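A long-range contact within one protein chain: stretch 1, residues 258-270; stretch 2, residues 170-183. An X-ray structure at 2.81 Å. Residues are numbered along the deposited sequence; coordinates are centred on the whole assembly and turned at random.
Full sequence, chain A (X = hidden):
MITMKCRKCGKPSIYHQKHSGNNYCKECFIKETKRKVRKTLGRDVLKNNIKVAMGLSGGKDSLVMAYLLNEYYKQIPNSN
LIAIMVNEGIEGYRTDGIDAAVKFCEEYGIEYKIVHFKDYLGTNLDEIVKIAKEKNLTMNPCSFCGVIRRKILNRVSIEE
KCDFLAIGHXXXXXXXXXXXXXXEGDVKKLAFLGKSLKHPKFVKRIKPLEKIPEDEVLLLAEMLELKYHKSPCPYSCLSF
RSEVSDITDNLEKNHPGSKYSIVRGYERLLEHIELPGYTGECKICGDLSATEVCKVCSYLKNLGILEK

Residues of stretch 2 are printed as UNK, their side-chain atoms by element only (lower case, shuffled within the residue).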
# COMPACT_ATOMS: atom_id res chain seq x y z
N SER A 258 12.28 3.60 2.35
CA SER A 258 10.95 3.00 2.29
C SER A 258 9.88 4.05 2.11
O SER A 258 9.09 3.94 1.17
CB SER A 258 10.68 2.14 3.52
OG SER A 258 11.43 0.94 3.47
N LYS A 259 9.91 5.12 2.94
CA LYS A 259 8.98 6.26 2.90
C LYS A 259 8.96 6.89 1.51
O LYS A 259 7.88 7.20 1.02
CB LYS A 259 9.34 7.31 3.95
CG LYS A 259 9.12 6.86 5.39
CD LYS A 259 9.81 7.80 6.35
CE LYS A 259 9.69 7.34 7.79
NZ LYS A 259 10.59 8.12 8.68
N TYR A 260 10.13 7.04 0.85
CA TYR A 260 10.18 7.60 -0.50
C TYR A 260 9.56 6.66 -1.54
O TYR A 260 8.81 7.13 -2.39
CB TYR A 260 11.59 8.05 -0.92
CG TYR A 260 11.62 8.64 -2.32
CD1 TYR A 260 11.12 9.92 -2.57
CD2 TYR A 260 12.10 7.91 -3.40
CE1 TYR A 260 11.12 10.46 -3.86
CE2 TYR A 260 12.12 8.45 -4.70
CZ TYR A 260 11.62 9.72 -4.92
OH TYR A 260 11.63 10.26 -6.19
N SER A 261 9.89 5.34 -1.49
CA SER A 261 9.36 4.36 -2.44
C SER A 261 7.87 4.12 -2.26
O SER A 261 7.21 3.78 -3.24
CB SER A 261 10.15 3.05 -2.40
OG SER A 261 9.88 2.30 -1.22
N ILE A 262 7.34 4.33 -1.04
CA ILE A 262 5.91 4.22 -0.74
C ILE A 262 5.20 5.39 -1.45
O ILE A 262 4.21 5.16 -2.14
CB ILE A 262 5.63 4.21 0.79
CG1 ILE A 262 6.14 2.90 1.44
CG2 ILE A 262 4.14 4.38 1.08
CD1 ILE A 262 6.37 2.97 2.99
N VAL A 263 5.75 6.62 -1.31
CA VAL A 263 5.24 7.86 -1.91
C VAL A 263 5.38 7.85 -3.43
O VAL A 263 4.39 8.09 -4.13
CB VAL A 263 5.84 9.14 -1.26
CG1 VAL A 263 5.33 10.41 -1.94
CG2 VAL A 263 5.54 9.20 0.23
N ARG A 264 6.59 7.57 -3.95
CA ARG A 264 6.85 7.52 -5.40
C ARG A 264 5.93 6.49 -6.08
O ARG A 264 5.54 6.69 -7.23
CB ARG A 264 8.33 7.21 -5.70
CG ARG A 264 8.78 7.79 -7.05
CD ARG A 264 9.91 6.98 -7.68
NE ARG A 264 10.03 7.23 -9.12
CZ ARG A 264 10.90 8.06 -9.68
NH1 ARG A 264 11.75 8.75 -8.92
NH2 ARG A 264 10.93 8.22 -11.00
N GLY A 265 5.59 5.44 -5.33
CA GLY A 265 4.70 4.37 -5.76
C GLY A 265 3.27 4.84 -5.90
O GLY A 265 2.54 4.33 -6.75
N TYR A 266 2.87 5.82 -5.09
CA TYR A 266 1.53 6.41 -5.12
C TYR A 266 1.45 7.47 -6.22
O TYR A 266 0.38 7.66 -6.80
CB TYR A 266 1.21 7.04 -3.76
CG TYR A 266 -0.23 7.47 -3.60
CD1 TYR A 266 -1.20 6.59 -3.14
CD2 TYR A 266 -0.61 8.79 -3.84
CE1 TYR A 266 -2.51 6.99 -2.94
CE2 TYR A 266 -1.93 9.20 -3.66
CZ TYR A 266 -2.88 8.30 -3.21
OH TYR A 266 -4.18 8.70 -3.02
N GLU A 267 2.57 8.18 -6.48
CA GLU A 267 2.68 9.21 -7.50
C GLU A 267 2.50 8.59 -8.89
O GLU A 267 1.70 9.09 -9.68
CB GLU A 267 4.03 9.95 -7.38
CG GLU A 267 4.11 10.84 -6.14
CD GLU A 267 5.42 11.52 -5.82
OE1 GLU A 267 6.44 11.25 -6.50
OE2 GLU A 267 5.43 12.33 -4.86
N ARG A 268 3.20 7.46 -9.15
CA ARG A 268 3.14 6.64 -10.36
C ARG A 268 1.74 6.00 -10.54
O ARG A 268 1.31 5.77 -11.68
CB ARG A 268 4.18 5.53 -10.27
CG ARG A 268 5.44 5.73 -11.11
CD ARG A 268 6.21 4.43 -11.28
NE ARG A 268 5.53 3.49 -12.17
CZ ARG A 268 5.84 3.30 -13.45
NH1 ARG A 268 6.85 3.96 -14.01
NH2 ARG A 268 5.14 2.44 -14.19
N LEU A 269 1.06 5.67 -9.43
CA LEU A 269 -0.27 5.06 -9.37
C LEU A 269 -1.32 6.08 -9.79
O LEU A 269 -2.16 5.77 -10.64
CB LEU A 269 -0.54 4.58 -7.93
CG LEU A 269 -1.67 3.58 -7.70
CD1 LEU A 269 -1.24 2.52 -6.70
CD2 LEU A 269 -2.93 4.28 -7.19
N LEU A 270 -1.25 7.30 -9.23
CA LEU A 270 -2.18 8.40 -9.48
C LEU A 270 -2.15 8.94 -10.92
O LEU A 270 -3.13 9.57 -11.34
CB LEU A 270 -1.94 9.52 -8.46
CG LEU A 270 -3.18 10.22 -7.93
CD1 LEU A 270 -3.82 9.44 -6.80
CD2 LEU A 270 -2.84 11.61 -7.45
N UNK A 170 5.51 17.02 5.40
CA UNK A 170 6.85 16.48 5.20
C UNK A 170 6.78 15.04 4.65
O UNK A 170 5.68 14.52 4.50
n UNK A 170 7.14 16.41 8.79
c UNK A 170 7.71 16.62 6.47
o UNK A 170 7.16 14.57 7.57
c UNK A 170 7.30 15.78 7.65
N UNK A 171 7.93 14.43 4.32
CA UNK A 171 7.98 13.07 3.76
C UNK A 171 7.27 12.04 4.64
O UNK A 171 6.51 11.22 4.11
c UNK A 171 8.93 11.32 1.33
c UNK A 171 11.05 10.95 2.56
c UNK A 171 9.41 12.63 3.44
c UNK A 171 9.59 11.30 2.70
N UNK A 172 7.49 12.12 5.98
CA UNK A 172 6.85 11.24 6.97
C UNK A 172 5.34 11.42 6.91
O UNK A 172 4.65 10.42 6.73
c UNK A 172 7.38 11.52 8.39
o UNK A 172 8.64 9.91 9.59
o UNK A 172 9.74 11.22 8.20
c UNK A 172 8.68 10.82 8.74
N UNK A 173 4.83 12.68 6.96
CA UNK A 173 3.40 13.05 6.87
C UNK A 173 2.71 12.43 5.65
O UNK A 173 1.58 11.94 5.76
c UNK A 173 3.33 15.34 8.08
c UNK A 173 3.24 14.58 6.77
o UNK A 173 2.27 15.57 8.70
o UNK A 173 4.45 15.71 8.46
N UNK A 174 3.39 12.49 4.48
CA UNK A 174 2.93 12.01 3.18
C UNK A 174 2.96 10.47 3.08
O UNK A 174 2.00 9.90 2.58
c UNK A 174 3.51 14.22 2.12
c UNK A 174 3.69 12.71 2.03
c UNK A 174 3.24 12.20 0.67
N UNK A 175 4.04 9.81 3.55
CA UNK A 175 4.18 8.35 3.54
C UNK A 175 3.10 7.67 4.39
O UNK A 175 2.59 6.63 4.00
c UNK A 175 5.56 7.95 4.03
N UNK A 176 2.75 8.29 5.53
CA UNK A 176 1.74 7.82 6.48
C UNK A 176 0.35 7.84 5.87
O UNK A 176 -0.36 6.84 5.97
n UNK A 176 4.46 9.67 10.05
c UNK A 176 3.23 9.62 9.55
o UNK A 176 2.38 10.48 9.80
c UNK A 176 1.75 8.70 7.75
c UNK A 176 2.94 8.45 8.65
N UNK A 177 -0.05 8.99 5.28
CA UNK A 177 -1.35 9.18 4.65
C UNK A 177 -1.59 8.20 3.50
O UNK A 177 -2.70 7.68 3.36
c UNK A 177 -1.48 10.61 4.16
N UNK A 178 -0.53 7.92 2.71
CA UNK A 178 -0.55 6.99 1.58
C UNK A 178 -0.81 5.59 2.14
O UNK A 178 -1.74 4.93 1.70
c UNK A 178 0.93 5.87 -0.16
c UNK A 178 0.82 8.36 -0.07
c UNK A 178 0.76 7.08 0.75
N UNK A 179 -0.02 5.19 3.16
CA UNK A 179 -0.14 3.90 3.83
C UNK A 179 -1.51 3.72 4.48
O UNK A 179 -2.05 2.62 4.44
s UNK A 179 2.15 1.34 3.93
c UNK A 179 1.28 2.28 5.23
c UNK A 179 3.07 0.23 4.94
c UNK A 179 0.99 3.72 4.87
N UNK A 180 -2.08 4.80 5.06
CA UNK A 180 -3.41 4.79 5.69
C UNK A 180 -4.46 4.48 4.62
O UNK A 180 -5.29 3.60 4.83
c UNK A 180 -3.11 6.24 7.78
s UNK A 180 -3.33 7.87 8.57
c UNK A 180 -3.71 6.13 6.39
c UNK A 180 -5.00 7.74 9.15
N UNK A 181 -4.37 5.17 3.46
CA UNK A 181 -5.25 5.01 2.30
C UNK A 181 -5.13 3.59 1.72
O UNK A 181 -6.10 3.06 1.17
n UNK A 181 -6.80 6.44 -0.25
c UNK A 181 -4.92 6.08 1.24
c UNK A 181 -5.59 5.92 -0.11
o UNK A 181 -5.03 5.34 -1.04
N UNK A 182 -3.94 2.97 1.86
CA UNK A 182 -3.65 1.61 1.42
C UNK A 182 -4.31 0.60 2.37
O UNK A 182 -5.04 -0.27 1.90
o UNK A 182 0.66 3.32 -3.22
c UNK A 182 -2.13 1.38 1.35
c UNK A 182 -2.08 2.46 -0.95
c UNK A 182 0.68 2.35 -1.05
c UNK A 182 -1.41 2.94 -2.07
c UNK A 182 -0.02 2.88 -2.12
c UNK A 182 -0.00 1.89 0.07
c UNK A 182 -1.39 1.93 0.14
N UNK A 183 -4.05 0.72 3.70
CA UNK A 183 -4.59 -0.16 4.76
C UNK A 183 -6.13 -0.09 4.82
O UNK A 183 -6.78 -1.12 5.02
c UNK A 183 -1.57 0.61 7.09
c UNK A 183 -4.53 -0.80 7.25
c UNK A 183 -2.39 -0.15 6.09
c UNK A 183 -3.91 0.08 6.15

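Position 170 precedes the helix and carries two side-chain carbons, the second bearing one oxygen and one nitrogen, out of reach of stretch 1. This is Asn170, an N-cap: its OD1 accepts from the backbone N of position 173, 3.1 Å away, filling a need that the first turn of a helix cannot meet from its own backbone.

Position 171 has four carbons forked at the second, one tip 4.1 Å from Val263 CG2. It is Leu171, whose reach brings its end nearer the other helix although its CA-to-CB bond points sideways; CD1 also comes within 4.3 Å of Tyr260 CA.

Position 172 has two carbons, the second carrying two oxygens. A carboxylate with one oxygen within 2.8 Å of the ammonium NZ of Lys259 marks Asp172. Its CA-to-CB bond points away, yet its end comes nearer, and Lys259 meets it with a long chain, t at chi2 to chi4.

Position 173 repeats the pattern of two carbons and two oxygens but touches nothing on stretch 1. It is Asp173, whose OD2 accepts a weak hydrogen bond from Asn170 N (3.5 Å).

Position 174 has one carbon carrying two more, and one branch lies 3.8 Å from Val263 CG1, two branched side chains meeting at the flank; this is Val174.

Position 175 has a single carbon, 3.8 Å from Lys259 CB. Ala175 points toward stretch 1 where the backbones come close, its CA 5.3 Å from Lys259 CA, and its small size suits this narrow gap.

Position 176 has three carbons, the third with an oxygen and a nitrogen, and makes no contact here; Gln176 bonds elsewhere in the structure. Position 177, again one carbon, is Ala177, exposed and out of reach.

Position 178, one carbon bearing two, points toward stretch 1. One branch lies 3.7 Å from Ile262 CG2; the other lies over the Tyr266 ring, 4.1 Å from its centroid, a CH-pi contact. The compact, apolar fork is Val178.

Position 179 has an unbranched chain of two carbons, a sulfur and a carbon, partly covered by stretch 1 without close contact. It is Met179, a flexible, apolar chain suited to a buried place. Position 180 has the same chain, out of reach; Met180 is likewise buried and apolar.

Position 181 has two carbons, the second with an oxygen and a nitrogen; the oxygen is 3.6 Å from Tyr266 CE1, at the ring edge. This is Asn181.

Position 182 has one carbon, then a ring of six carbons bearing an oxygen, a knob among Ile262, Gly265, Tyr266 and Leu269. The oxygen lies 4.0 Å from Gly265 C, beside a residue with no side chain. This is Tyr182.

Position 183, four carbons forked at the first with one longer arm, is Ile183, buried but out of reach.

The two helices cross at 59°, their axes 8.9 Å apart at closest approach, and together bury 683 Å². Apolar packing involves Ala175 and Val178; the Tyr182 knob extends it along stretch 1, and the Lys259–Asp172 salt bridge, which is also a hydrogen bond, adds a polar tie.

Stretch 2 170-183: NLDDVAQAVMMNYI
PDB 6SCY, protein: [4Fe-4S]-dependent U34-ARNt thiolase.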